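Hypothetical protein PA3008 (Pseudomonas aeruginosa, PDB 1OFU) probably halts cell division during the SOS response to DNA damage by binding FtsZ and preventing its polymerisation into the Z ring. Local coordinates at residues Ala2-Leu7 with Ala97-Leu102; Glu77-Arg80 with Thr86-Ser89; Arg25-Glu30 with Arg34-Ile39; His15-Leu20 with His47-Arg52; Ala40-Leu45 with Val88-Pro93. One frame throughout, in Å; residues are numbered along the deposited sequence.

Contact 1: residues Ala2-Leu7 with Ala97-Leu102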
# COMPACT_ATOMS: atom_id res chain seq x y z
N ALA D 2 -14.50 10.24 -13.00
CA ALA D 2 -15.25 9.11 -12.48
C ALA D 2 -15.57 8.16 -13.63
O ALA D 2 -16.07 8.59 -14.67
CB ALA D 2 -16.55 9.59 -11.82
N ALA D 3 -15.28 6.88 -13.44
CA ALA D 3 -15.54 5.90 -14.49
C ALA D 3 -15.45 4.46 -14.01
O ALA D 3 -15.39 4.19 -12.82
CB ALA D 3 -14.56 6.12 -15.65
N PHE D 4 -15.46 3.54 -14.98
CA PHE D 4 -15.39 2.11 -14.71
C PHE D 4 -14.01 1.56 -15.03
O PHE D 4 -13.42 1.88 -16.06
CB PHE D 4 -16.43 1.38 -15.57
CG PHE D 4 -16.36 -0.12 -15.46
CD1 PHE D 4 -17.05 -0.79 -14.46
CD2 PHE D 4 -15.60 -0.87 -16.37
CE1 PHE D 4 -16.99 -2.18 -14.35
CE2 PHE D 4 -15.53 -2.26 -16.27
CZ PHE D 4 -16.23 -2.92 -15.26
N SER D 5 -13.50 0.74 -14.12
CA SER D 5 -12.21 0.09 -14.28
C SER D 5 -12.43 -1.36 -13.91
O SER D 5 -13.42 -1.70 -13.24
CB SER D 5 -11.17 0.70 -13.35
OG SER D 5 -11.02 2.09 -13.58
N GLU D 6 -11.54 -2.23 -14.35
CA GLU D 6 -11.68 -3.63 -14.01
C GLU D 6 -10.31 -4.22 -13.75
O GLU D 6 -9.36 -3.99 -14.51
CB GLU D 6 -12.39 -4.41 -15.11
CG GLU D 6 -12.56 -5.88 -14.77
CD GLU D 6 -13.46 -6.61 -15.75
OE1 GLU D 6 -13.08 -6.74 -16.93
OE2 GLU D 6 -14.55 -7.05 -15.33
N LEU D 7 -10.21 -4.96 -12.66
CA LEU D 7 -8.97 -5.59 -12.28
C LEU D 7 -9.17 -7.09 -12.26
O LEU D 7 -10.10 -7.61 -11.63
CB LEU D 7 -8.53 -5.09 -10.90
CG LEU D 7 -7.23 -5.70 -10.37
CD1 LEU D 7 -6.56 -4.72 -9.43
CD2 LEU D 7 -7.51 -7.01 -9.67
N ALA D 97 -23.21 -3.92 -21.41
CA ALA D 97 -24.35 -3.16 -20.91
C ALA D 97 -24.16 -2.89 -19.42
O ALA D 97 -24.26 -1.75 -18.96
CB ALA D 97 -25.64 -3.93 -21.14
N ALA D 98 -23.89 -3.95 -18.66
CA ALA D 98 -23.68 -3.84 -17.22
C ALA D 98 -22.56 -2.84 -16.94
O ALA D 98 -22.66 -2.03 -16.01
CB ALA D 98 -23.33 -5.20 -16.64
N ARG D 99 -21.49 -2.89 -17.73
CA ARG D 99 -20.36 -1.98 -17.57
C ARG D 99 -20.81 -0.54 -17.79
O ARG D 99 -20.37 0.38 -17.11
CB ARG D 99 -19.24 -2.30 -18.55
CG ARG D 99 -18.38 -3.49 -18.19
CD ARG D 99 -17.16 -3.56 -19.09
NE ARG D 99 -16.19 -4.55 -18.63
CZ ARG D 99 -16.43 -5.86 -18.60
NH1 ARG D 99 -15.49 -6.70 -18.16
NH2 ARG D 99 -17.59 -6.34 -19.00
N LYS D 100 -21.68 -0.35 -18.78
CA LYS D 100 -22.19 0.98 -19.08
C LYS D 100 -23.05 1.45 -17.91
O LYS D 100 -22.94 2.60 -17.47
CB LYS D 100 -23.02 0.94 -20.37
CG LYS D 100 -23.43 2.32 -20.88
CD LYS D 100 -22.21 3.17 -21.22
CE LYS D 100 -22.63 4.54 -21.75
NZ LYS D 100 -21.45 5.37 -22.12
N GLN D 101 -23.89 0.55 -17.41
CA GLN D 101 -24.77 0.85 -16.28
C GLN D 101 -23.92 1.28 -15.09
O GLN D 101 -24.22 2.29 -14.45
CB GLN D 101 -25.58 -0.40 -15.92
CG GLN D 101 -26.87 -0.10 -15.17
CD GLN D 101 -27.59 -1.36 -14.71
OE1 GLN D 101 -27.69 -2.34 -15.45
NE2 GLN D 101 -28.11 -1.33 -13.49
N LEU D 102 -22.87 0.52 -14.79
CA LEU D 102 -21.98 0.83 -13.68
C LEU D 102 -21.29 2.16 -13.92
O LEU D 102 -21.12 2.96 -13.00
CB LEU D 102 -20.92 -0.27 -13.51
CG LEU D 102 -21.38 -1.62 -12.97
CD1 LEU D 102 -20.20 -2.59 -12.90
CD2 LEU D 102 -21.99 -1.43 -11.60
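One face of the Phe4 ring is overlaid by the aliphatic part of Arg99, whose CG lies 4.0 Å from the ring centroid of Phe4 in a CH-pi contact. The Arg99 chain runs on, extended, past that face, and its NE comes within 3.4 Å of Phe4 CE2. The guanidinium does not stack there: its plane is turned 74° from the ring, and its edge is given to Glu6. Arg99 NH1 donates to Glu6 OE1 at 2.7 Å, forming a salt bridge in which OE1 lies close to the guanidinium plane while the donor meets it on the syn side, well out of the carboxylate plane. The two flat ends are almost perpendicular (89°), and NH1 is the nitrogen that meets the carboxylate, while Arg99 NH2 is tied to the carbonyl oxygen of Leu94. Glu6 OE1 also pairs with Arg117 and OE2 with Asn115, which pins both carboxylate oxygens. This network probably favours the charged form of the glutamate. Leu102 reaches the same ring obliquely, its CD1 at 3.5 Å from Phe4 CE1. With chi1 at 175°, the Phe4 ring is directed from strand 4-10 toward helix 96-109, where it packs between Arg99 and Leu102. Glu6 and Leu7 additionally pair with an antiparallel strand of the second subunit, so the sheet continues across the dimer interface. This is the packing of a helix on the outermost strand of this chain's parallel sheet, in an alpha/beta fold consistent with the membership of SulA in the P-loop NTPase clan.

Contact 2: residues Glu77-Arg80 with Thr86-Ser89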
# COMPACT_ATOMS: atom_id res chain seq x y z
N GLU D 77 -26.51 1.23 -7.43
CA GLU D 77 -27.20 2.04 -6.43
C GLU D 77 -26.22 2.75 -5.50
O GLU D 77 -26.32 3.96 -5.28
CB GLU D 77 -28.16 1.17 -5.63
CG GLU D 77 -29.29 1.94 -5.00
CD GLU D 77 -30.11 2.70 -6.04
OE1 GLU D 77 -30.67 2.04 -6.94
OE2 GLU D 77 -30.18 3.95 -5.96
N ALA D 78 -25.26 2.00 -4.96
CA ALA D 78 -24.26 2.56 -4.06
C ALA D 78 -23.42 3.62 -4.77
O ALA D 78 -23.01 4.61 -4.16
CB ALA D 78 -23.36 1.44 -3.52
N LEU D 79 -23.17 3.42 -6.06
CA LEU D 79 -22.40 4.39 -6.84
C LEU D 79 -23.27 5.63 -7.02
O LEU D 79 -22.85 6.76 -6.76
CB LEU D 79 -22.06 3.82 -8.22
CG LEU D 79 -20.96 2.75 -8.27
CD1 LEU D 79 -21.12 1.90 -9.52
CD2 LEU D 79 -19.61 3.42 -8.24
N ARG D 80 -24.49 5.38 -7.47
CA ARG D 80 -25.49 6.41 -7.72
C ARG D 80 -25.67 7.36 -6.54
O ARG D 80 -25.64 8.58 -6.69
CB ARG D 80 -26.81 5.70 -8.04
CG ARG D 80 -27.90 6.54 -8.65
CD ARG D 80 -29.01 5.60 -9.08
NE ARG D 80 -28.50 4.60 -10.02
CZ ARG D 80 -28.97 3.36 -10.12
NH1 ARG D 80 -28.45 2.52 -11.01
NH2 ARG D 80 -29.95 2.95 -9.33
N THR D 86 -15.34 4.88 -3.89
CA THR D 86 -15.15 3.70 -4.73
C THR D 86 -16.09 2.57 -4.34
O THR D 86 -16.23 2.24 -3.16
CB THR D 86 -13.71 3.13 -4.61
OG1 THR D 86 -12.77 4.20 -4.71
CG2 THR D 86 -13.44 2.14 -5.73
N VAL D 87 -16.73 1.97 -5.34
CA VAL D 87 -17.61 0.83 -5.10
C VAL D 87 -16.96 -0.34 -5.82
O VAL D 87 -16.80 -0.31 -7.04
CB VAL D 87 -19.03 1.06 -5.67
CG1 VAL D 87 -19.85 -0.21 -5.50
CG2 VAL D 87 -19.71 2.21 -4.95
N VAL D 88 -16.58 -1.36 -5.07
CA VAL D 88 -15.92 -2.53 -5.64
C VAL D 88 -16.85 -3.71 -5.82
O VAL D 88 -17.42 -4.24 -4.86
CB VAL D 88 -14.73 -2.97 -4.75
CG1 VAL D 88 -13.97 -4.11 -5.44
CG2 VAL D 88 -13.82 -1.78 -4.47
N SER D 89 -16.98 -4.14 -7.07
CA SER D 89 -17.83 -5.26 -7.43
C SER D 89 -16.96 -6.46 -7.77
O SER D 89 -15.77 -6.32 -8.08
CB SER D 89 -18.67 -4.91 -8.66
OG SER D 89 -19.33 -3.67 -8.48
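Val87 lays its CG2 methyl over Leu79, meeting CD2 of that residue at 3.5 Å and CG at 3.6 Å, while the same methyl faces Ala78 CB at 4.0 Å. CG2 thus lies against two successive residues of the helix. The other methyl is placed differently: a chi1 of 175° turns CG1 of Val87 toward the neighbouring strand, where it packs on Ile39. Leu79 brings one branch into the contact through CD2, which also lies 3.5 Å from Val87 CB. The leucine therefore covers the branch point of the valine as well as one of its methyls, and it goes on to touch Leu102, Ala105 and Ala106 of helix 96-109.

Helix 68-80 here closes the beta-alpha-beta crossover that leads from strand 60-63 to strand 84-89, passing over strand 35-39, and its last turn is seated on the strand to which the chain returns. Ala78 and Leu79 lie in the region that binds FtsZ, residues 78-83, while their side chains pack inward on Val87. Facing the other way from the valine, Arg80 NH2 and Glu77 OE1 form a salt bridge of 2.7 Å along the helix, and the Arg80 guanidinium lies with one face toward the backbone N of Glu77. Farther along the strand, Ser89 OG is hydrogen-bonded to Ser75 OG, adding a polar tie between the same helix and strand.

Contact 3: residues Arg25-Glu30 with Arg34-Ile39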
# COMPACT_ATOMS: atom_id res chain seq x y z
N ARG D 25 -6.29 -2.06 0.67
CA ARG D 25 -5.71 -1.34 1.80
C ARG D 25 -5.57 0.14 1.42
O ARG D 25 -6.02 1.03 2.14
CB ARG D 25 -4.36 -1.99 2.13
CG ARG D 25 -3.64 -1.48 3.36
CD ARG D 25 -2.74 -2.60 3.92
NE ARG D 25 -1.92 -3.24 2.89
CZ ARG D 25 -1.77 -4.56 2.76
NH1 ARG D 25 -1.01 -5.05 1.79
NH2 ARG D 25 -2.38 -5.40 3.58
N GLU D 26 -4.97 0.38 0.26
CA GLU D 26 -4.76 1.74 -0.24
C GLU D 26 -6.11 2.45 -0.42
O GLU D 26 -6.29 3.58 0.03
CB GLU D 26 -4.02 1.67 -1.59
CG GLU D 26 -3.83 3.02 -2.27
CD GLU D 26 -2.61 3.77 -1.77
OE1 GLU D 26 -2.41 4.93 -2.20
OE2 GLU D 26 -1.85 3.21 -0.95
N LEU D 27 -7.04 1.78 -1.08
CA LEU D 27 -8.36 2.36 -1.30
C LEU D 27 -9.05 2.73 0.01
O LEU D 27 -9.69 3.77 0.11
CB LEU D 27 -9.24 1.38 -2.08
CG LEU D 27 -8.93 1.27 -3.57
CD1 LEU D 27 -9.82 0.21 -4.19
CD2 LEU D 27 -9.13 2.63 -4.24
N SER D 28 -8.92 1.88 1.03
CA SER D 28 -9.56 2.15 2.30
C SER D 28 -9.04 3.43 2.96
O SER D 28 -9.68 3.97 3.87
CB SER D 28 -9.38 0.97 3.26
OG SER D 28 -8.06 0.89 3.76
N GLU D 29 -7.89 3.92 2.50
CA GLU D 29 -7.30 5.12 3.08
C GLU D 29 -7.46 6.37 2.20
O GLU D 29 -6.87 7.41 2.50
CB GLU D 29 -5.81 4.90 3.34
CG GLU D 29 -5.46 3.75 4.28
CD GLU D 29 -5.80 4.03 5.74
OE1 GLU D 29 -6.16 5.19 6.07
OE2 GLU D 29 -5.69 3.10 6.57
N GLU D 30 -8.25 6.28 1.14
CA GLU D 30 -8.44 7.41 0.23
C GLU D 30 -8.70 8.76 0.89
O GLU D 30 -9.46 8.87 1.85
CB GLU D 30 -9.58 7.10 -0.76
CG GLU D 30 -9.10 6.42 -2.03
CD GLU D 30 -8.16 7.29 -2.84
OE1 GLU D 30 -7.57 6.78 -3.82
OE2 GLU D 30 -8.02 8.49 -2.51
N ARG D 34 -15.03 9.70 2.00
CA ARG D 34 -16.21 8.89 1.74
C ARG D 34 -15.87 7.42 1.99
O ARG D 34 -14.72 7.08 2.29
CB ARG D 34 -16.70 9.09 0.31
CG ARG D 34 -17.42 10.41 0.09
CD ARG D 34 -18.07 10.45 -1.28
NE ARG D 34 -17.08 10.57 -2.35
CZ ARG D 34 -17.39 10.56 -3.64
NH1 ARG D 34 -16.43 10.68 -4.55
NH2 ARG D 34 -18.65 10.43 -4.03
N TRP D 35 -16.86 6.56 1.85
CA TRP D 35 -16.67 5.14 2.07
C TRP D 35 -16.01 4.41 0.92
O TRP D 35 -16.01 4.86 -0.23
CB TRP D 35 -18.00 4.41 2.27
CG TRP D 35 -18.86 4.78 3.43
CD1 TRP D 35 -20.09 5.38 3.38
CD2 TRP D 35 -18.63 4.45 4.80
NE1 TRP D 35 -20.64 5.43 4.63
CE2 TRP D 35 -19.77 4.87 5.52
CE3 TRP D 35 -17.58 3.83 5.49
CZ2 TRP D 35 -19.89 4.69 6.90
CZ3 TRP D 35 -17.70 3.65 6.86
CH2 TRP D 35 -18.85 4.07 7.55
N LEU D 36 -15.46 3.26 1.26
CA LEU D 36 -14.91 2.33 0.30
C LEU D 36 -16.01 1.28 0.46
O LEU D 36 -16.18 0.71 1.54
CB LEU D 36 -13.58 1.72 0.77
CG LEU D 36 -13.24 0.44 -0.01
CD1 LEU D 36 -13.25 0.73 -1.51
CD2 LEU D 36 -11.89 -0.11 0.42
N THR D 37 -16.81 1.06 -0.58
CA THR D 37 -17.87 0.08 -0.47
C THR D 37 -17.56 -1.15 -1.30
O THR D 37 -17.29 -1.05 -2.49
CB THR D 37 -19.22 0.66 -0.89
OG1 THR D 37 -19.57 1.73 -0.01
CG2 THR D 37 -20.31 -0.40 -0.84
N LEU D 38 -17.59 -2.30 -0.63
CA LEU D 38 -17.34 -3.58 -1.27
C LEU D 38 -18.69 -4.26 -1.41
O LEU D 38 -19.43 -4.40 -0.43
CB LEU D 38 -16.41 -4.43 -0.39
CG LEU D 38 -15.12 -3.79 0.13
CD1 LEU D 38 -14.31 -4.84 0.91
CD2 LEU D 38 -14.29 -3.25 -1.04
N ILE D 39 -19.03 -4.70 -2.62
CA ILE D 39 -20.32 -5.34 -2.83
C ILE D 39 -20.26 -6.81 -3.19
O ILE D 39 -19.73 -7.20 -4.24
CB ILE D 39 -21.14 -4.57 -3.88
CG1 ILE D 39 -21.46 -3.18 -3.32
CG2 ILE D 39 -22.40 -5.35 -4.24
CD1 ILE D 39 -22.42 -2.37 -4.13
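Leu36 points its forked end at the backbone of the helix end, and the closer contacts on Leu27 are made by its beta carbon, the nearest methyls of the two leucines being 4.4 Å apart (Leu27 CD1 to Leu36 CD1). Leu36 CD2 approaches Leu27 CB at 3.9 Å, and Leu36 CD1 comes to 4.1 Å from the same atom, so one beta carbon is straddled by the fork. The CD2 branch reaches further, lying 3.6 Å from the backbone N of Ser28 and 3.9 Å from Ser28 CB. A trans first torsion (chi1 162°) swings the Leu36 fork off the sheet toward the helix.

These residues form part of the beta-alpha-beta unit of strand 4-10, helix 13-28 and strand 35-39, in which the helix crosses one face of the parallel sheet while strands 112-118 and 84-89 fill the space between its two strands. The turn from 29 to 34 brings the chain back, and Leu36 is the strand residue that packs under the end of the helix.

Ser28 offers its CB to the leucine and turns its hydroxyl elsewhere: OG lies between the backbone N and carbonyl carbon (chi1 74°) and donates to Arg25 O at 2.6 Å, tilted 22° from the carbonyl plane. The backbone N of Asn56 is a second partner of that hydroxyl, which is therefore satisfied although buried. On the other side of the strand, Trp35 gives its NE1 hydrogen to the backbone of another protein's chain, presumably FtsZ. Arg25, facing away from the strand, forms a salt bridge with Glu26 of the second subunit.

Contact 4: residues His15-Leu20 with His47-Arg52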
# COMPACT_ATOMS: atom_id res chain seq x y z
N HIS D 15 -2.33 -16.43 -3.96
CA HIS D 15 -1.56 -15.36 -4.60
C HIS D 15 -2.48 -14.22 -5.04
O HIS D 15 -2.15 -13.05 -4.88
CB HIS D 15 -0.81 -15.89 -5.83
CG HIS D 15 0.28 -16.86 -5.50
ND1 HIS D 15 1.26 -17.22 -6.41
CD2 HIS D 15 0.55 -17.56 -4.37
CE1 HIS D 15 2.07 -18.10 -5.85
NE2 HIS D 15 1.67 -18.32 -4.62
N CYS D 16 -3.64 -14.58 -5.59
CA CYS D 16 -4.58 -13.56 -6.03
C CYS D 16 -5.03 -12.70 -4.84
O CYS D 16 -5.18 -11.49 -4.96
CB CYS D 16 -5.79 -14.22 -6.70
SG CYS D 16 -5.40 -15.12 -8.24
N LEU D 17 -5.23 -13.34 -3.68
CA LEU D 17 -5.65 -12.61 -2.48
C LEU D 17 -4.58 -11.65 -1.96
O LEU D 17 -4.88 -10.50 -1.66
CB LEU D 17 -6.02 -13.58 -1.36
CG LEU D 17 -7.38 -14.29 -1.46
CD1 LEU D 17 -7.47 -15.37 -0.39
CD2 LEU D 17 -8.50 -13.26 -1.30
N THR D 18 -3.35 -12.13 -1.84
CA THR D 18 -2.28 -11.30 -1.34
C THR D 18 -1.95 -10.13 -2.28
O THR D 18 -1.50 -9.07 -1.84
CB THR D 18 -1.00 -12.14 -1.05
OG1 THR D 18 -0.17 -11.44 -0.12
CG2 THR D 18 -0.21 -12.38 -2.33
N LEU D 19 -2.18 -10.31 -3.58
CA LEU D 19 -1.93 -9.23 -4.54
C LEU D 19 -3.05 -8.20 -4.46
O LEU D 19 -2.85 -7.03 -4.78
CB LEU D 19 -1.84 -9.79 -5.96
CG LEU D 19 -0.53 -10.50 -6.34
CD1 LEU D 19 -0.68 -11.20 -7.69
CD2 LEU D 19 0.62 -9.49 -6.38
N LEU D 20 -4.24 -8.63 -4.03
CA LEU D 20 -5.40 -7.75 -3.91
C LEU D 20 -5.28 -6.81 -2.72
O LEU D 20 -5.58 -5.62 -2.81
CB LEU D 20 -6.67 -8.60 -3.74
CG LEU D 20 -8.03 -7.91 -3.62
CD1 LEU D 20 -8.39 -7.24 -4.93
CD2 LEU D 20 -9.09 -8.93 -3.24
N HIS D 47 -14.63 -10.84 7.11
CA HIS D 47 -14.33 -9.65 7.87
C HIS D 47 -12.95 -9.79 8.51
O HIS D 47 -12.23 -8.81 8.69
CB HIS D 47 -15.39 -9.41 8.95
CG HIS D 47 -16.66 -8.81 8.42
ND1 HIS D 47 -17.39 -7.87 9.12
CD2 HIS D 47 -17.33 -9.02 7.26
CE1 HIS D 47 -18.45 -7.53 8.41
NE2 HIS D 47 -18.44 -8.21 7.28
N GLU D 48 -12.58 -11.03 8.85
CA GLU D 48 -11.28 -11.28 9.46
C GLU D 48 -10.14 -11.07 8.47
O GLU D 48 -9.11 -10.49 8.82
CB GLU D 48 -11.22 -12.70 10.02
CG GLU D 48 -11.18 -12.73 11.53
CD GLU D 48 -10.12 -11.79 12.11
OE1 GLU D 48 -8.92 -12.00 11.84
OE2 GLU D 48 -10.49 -10.84 12.82
N TRP D 49 -10.32 -11.53 7.24
CA TRP D 49 -9.28 -11.36 6.24
C TRP D 49 -9.08 -9.87 6.00
O TRP D 49 -7.95 -9.39 5.93
CB TRP D 49 -9.68 -12.02 4.91
CG TRP D 49 -8.61 -11.89 3.85
CD1 TRP D 49 -7.56 -12.73 3.64
CD2 TRP D 49 -8.46 -10.82 2.90
NE1 TRP D 49 -6.76 -12.26 2.62
CE2 TRP D 49 -7.30 -11.09 2.15
CE3 TRP D 49 -9.20 -9.66 2.62
CZ2 TRP D 49 -6.85 -10.24 1.13
CZ3 TRP D 49 -8.76 -8.82 1.60
CH2 TRP D 49 -7.59 -9.11 0.87
N LEU D 50 -10.18 -9.13 5.89
CA LEU D 50 -10.14 -7.69 5.64
C LEU D 50 -9.42 -6.93 6.74
O LEU D 50 -8.69 -5.97 6.47
CB LEU D 50 -11.56 -7.15 5.45
CG LEU D 50 -12.23 -7.61 4.16
CD1 LEU D 50 -13.71 -7.25 4.17
CD2 LEU D 50 -11.53 -6.97 2.97
N ARG D 51 -9.64 -7.35 7.98
CA ARG D 51 -8.97 -6.71 9.10
C ARG D 51 -7.49 -7.08 9.08
O ARG D 51 -6.64 -6.23 9.32
CB ARG D 51 -9.60 -7.15 10.43
CG ARG D 51 -11.00 -6.56 10.68
CD ARG D 51 -11.36 -6.60 12.16
NE ARG D 51 -11.65 -7.95 12.64
CZ ARG D 51 -12.75 -8.64 12.34
NH1 ARG D 51 -12.93 -9.86 12.84
NH2 ARG D 51 -13.67 -8.10 11.55
N ARG D 52 -7.19 -8.35 8.80
CA ARG D 52 -5.79 -8.78 8.74
C ARG D 52 -5.08 -8.13 7.56
O ARG D 52 -3.87 -7.92 7.60
CB ARG D 52 -5.69 -10.30 8.63
CG ARG D 52 -6.04 -11.06 9.90
CD ARG D 52 -5.32 -12.40 9.95
NE ARG D 52 -5.58 -13.12 11.19
CZ ARG D 52 -6.71 -13.77 11.46
NH1 ARG D 52 -7.70 -13.79 10.57
NH2 ARG D 52 -6.87 -14.39 12.62
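Trp49 presents the edge of its indole to a backbone carbonyl, CZ2 lying 3.4 Å from Leu17 O, which sits near the ring plane. The contact joins helices 13-28 and 47-52, which lie on the same side of the parallel alpha/beta sheet. Their backbones stay well apart, the CA atoms of Leu17 and Trp49 being 9.5 Å from each other, and the tryptophan bridges the distance between the two helices. Its chi1 of -178° stretches the indole away from its own helix toward the neighbour.

Besides its carbonyl, Leu17 offers a methyl: CD2 lies over one face of the indole, toward the rim, at 4.2 Å from Trp49 CZ2. Leu20, one turn on, makes a looser oblique approach with its CD2 at 4.4 Å from Trp49 CH2. Beyond these, Ala21 and Leu24 of the same helix also touch the ring, so the tryptophan packs along roughly two turns of it. The helix of Trp49 also faces another protein's chain, presumably FtsZ: Leu50 packs on an apolar side chain there and Arg51 NH2 bonds to its backbone. Within the helix, Arg51 and Arg52 form a salt-bridge network with Glu48, the Arg52 arm being of doubtful geometry.

The carbonyl that meets the indole edge also has work within its own helix, where Leu17 O accepts a weak bond from the backbone N of Leu20 at 3.1 Å.

Contact 5: residues Ala40-Leu45 with Val88-Pro93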
# COMPACT_ATOMS: atom_id res chain seq x y z
N ALA D 40 -20.82 -7.63 -2.30
CA ALA D 40 -20.88 -9.07 -2.48
C ALA D 40 -19.55 -9.69 -2.87
O ALA D 40 -19.45 -10.38 -3.88
CB ALA D 40 -21.95 -9.43 -3.52
N PRO D 41 -18.49 -9.43 -2.08
CA PRO D 41 -17.18 -10.00 -2.40
C PRO D 41 -17.23 -11.50 -2.15
O PRO D 41 -18.12 -11.99 -1.45
CB PRO D 41 -16.25 -9.29 -1.42
CG PRO D 41 -17.13 -9.11 -0.22
CD PRO D 41 -18.42 -8.62 -0.85
N PRO D 42 -16.29 -12.26 -2.72
CA PRO D 42 -16.29 -13.72 -2.51
C PRO D 42 -16.14 -14.11 -1.04
O PRO D 42 -15.61 -13.35 -0.23
CB PRO D 42 -15.13 -14.19 -3.38
CG PRO D 42 -14.20 -13.00 -3.39
CD PRO D 42 -15.15 -11.85 -3.56
N ALA D 43 -16.62 -15.31 -0.72
CA ALA D 43 -16.59 -15.84 0.64
C ALA D 43 -15.21 -15.73 1.26
O ALA D 43 -15.06 -15.61 2.47
CB ALA D 43 -17.05 -17.29 0.64
N SER D 44 -14.19 -15.77 0.41
CA SER D 44 -12.81 -15.66 0.86
C SER D 44 -12.57 -14.36 1.63
O SER D 44 -11.82 -14.34 2.61
CB SER D 44 -11.87 -15.75 -0.34
OG SER D 44 -10.53 -15.90 0.08
N LEU D 45 -13.17 -13.26 1.18
CA LEU D 45 -12.98 -11.98 1.85
C LEU D 45 -13.86 -11.84 3.09
O LEU D 45 -14.85 -11.11 3.08
CB LEU D 45 -13.27 -10.80 0.91
CG LEU D 45 -12.16 -10.41 -0.06
CD1 LEU D 45 -12.00 -11.47 -1.13
CD2 LEU D 45 -12.50 -9.06 -0.68
N VAL D 88 -16.58 -1.36 -5.07
CA VAL D 88 -15.92 -2.53 -5.64
C VAL D 88 -16.85 -3.71 -5.82
O VAL D 88 -17.42 -4.24 -4.86
CB VAL D 88 -14.73 -2.97 -4.75
CG1 VAL D 88 -13.97 -4.11 -5.44
CG2 VAL D 88 -13.82 -1.78 -4.47
N SER D 89 -16.98 -4.14 -7.07
CA SER D 89 -17.83 -5.26 -7.43
C SER D 89 -16.96 -6.46 -7.77
O SER D 89 -15.77 -6.32 -8.08
CB SER D 89 -18.67 -4.91 -8.66
OG SER D 89 -19.33 -3.67 -8.48
N TRP D 90 -17.57 -7.64 -7.70
CA TRP D 90 -16.89 -8.89 -8.03
C TRP D 90 -17.82 -9.61 -8.98
O TRP D 90 -18.26 -10.73 -8.72
CB TRP D 90 -16.66 -9.73 -6.77
CG TRP D 90 -15.40 -9.39 -6.04
CD1 TRP D 90 -14.17 -9.96 -6.21
CD2 TRP D 90 -15.24 -8.36 -5.06
NE1 TRP D 90 -13.25 -9.34 -5.39
CE2 TRP D 90 -13.88 -8.36 -4.67
CE3 TRP D 90 -16.11 -7.43 -4.47
CZ2 TRP D 90 -13.37 -7.47 -3.72
CZ3 TRP D 90 -15.61 -6.55 -3.53
CH2 TRP D 90 -14.25 -6.58 -3.16
N LEU D 91 -18.13 -8.94 -10.09
CA LEU D 91 -19.04 -9.49 -11.10
C LEU D 91 -18.37 -10.17 -12.29
O LEU D 91 -17.45 -9.63 -12.90
CB LEU D 91 -19.96 -8.37 -11.59
CG LEU D 91 -20.84 -7.75 -10.51
CD1 LEU D 91 -21.56 -6.52 -11.05
CD2 LEU D 91 -21.83 -8.80 -10.02
N GLU D 92 -18.85 -11.36 -12.61
CA GLU D 92 -18.35 -12.14 -13.73
C GLU D 92 -19.35 -13.27 -13.99
O GLU D 92 -19.61 -14.09 -13.11
CB GLU D 92 -16.96 -12.70 -13.43
CG GLU D 92 -16.89 -13.63 -12.23
CD GLU D 92 -15.46 -14.00 -11.86
OE1 GLU D 92 -14.66 -13.09 -11.56
OE2 GLU D 92 -15.14 -15.21 -11.87
N PRO D 93 -19.92 -13.32 -15.20
CA PRO D 93 -19.67 -12.38 -16.30
C PRO D 93 -20.23 -10.98 -16.08
O PRO D 93 -21.11 -10.76 -15.24
CB PRO D 93 -20.35 -13.05 -17.50
CG PRO D 93 -20.39 -14.51 -17.11
CD PRO D 93 -20.76 -14.43 -15.66
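Pro42 O accepts a hydrogen bond from the backbone N of Leu45 at 2.8 Å, closing a turn whose two ends, with Pro41, pack round the indole of Trp90. The two prolines share one face of the ring system, toward which a chi1 of -86° turns the tryptophan, its CG opposite the carbonyl carbon. Pro41 CB stands 3.6 Å from the centroid of the six-membered ring of Trp90, and Pro42 CD 3.5 Å from that of the five-membered ring, two CH-pi contacts close to the ring normals (15° and 13°). On the opposite face lies Val88 CG1, from the tryptophan's own strand. Leu45 comes in obliquely, with CD2 at 3.5 Å from Trp90 CZ2. The buried Trp90 NE1 finds no hydrogen-bond partner in the model.

The two segments leave the C-terminal ends of adjacent parallel strands, 35-39 and 84-89, at the switch point of the sheet, where the chain turns toward helix 47-52 on one face and helix 96-109 on the other. Leu45 also packs on Leu17 and Leu24 of helix 13-28, Leu91 on helix 68-80, and Trp90 itself on Leu38 and on Ile116 of strand 112-118.

Contacts 1, 2, 3 and 5 use strands of one parallel sheet, ordered 4-10, 112-118, 84-89, 35-39, 60-63; contact 4 joins two helices that lie on it. Helices 68-80 and 96-109 cover one face (contacts 1 and 2, centres about 10 Å apart and touching), helices 13-28 and 47-52 the other (contacts 3 and 4, centres about 14 Å apart). Contact 5 joins the ends of adjacent strands 35-39 and 84-89. Along the chain, contact 1 encloses all the others, contact 3 is nested within contact 4, and contacts 4 and 5 interlock. Contacts 1, 3 and 4 reach the second subunit, contacts 3 and 4 also touch the other protein's chain, and contact 2 includes part of the FtsZ-binding region.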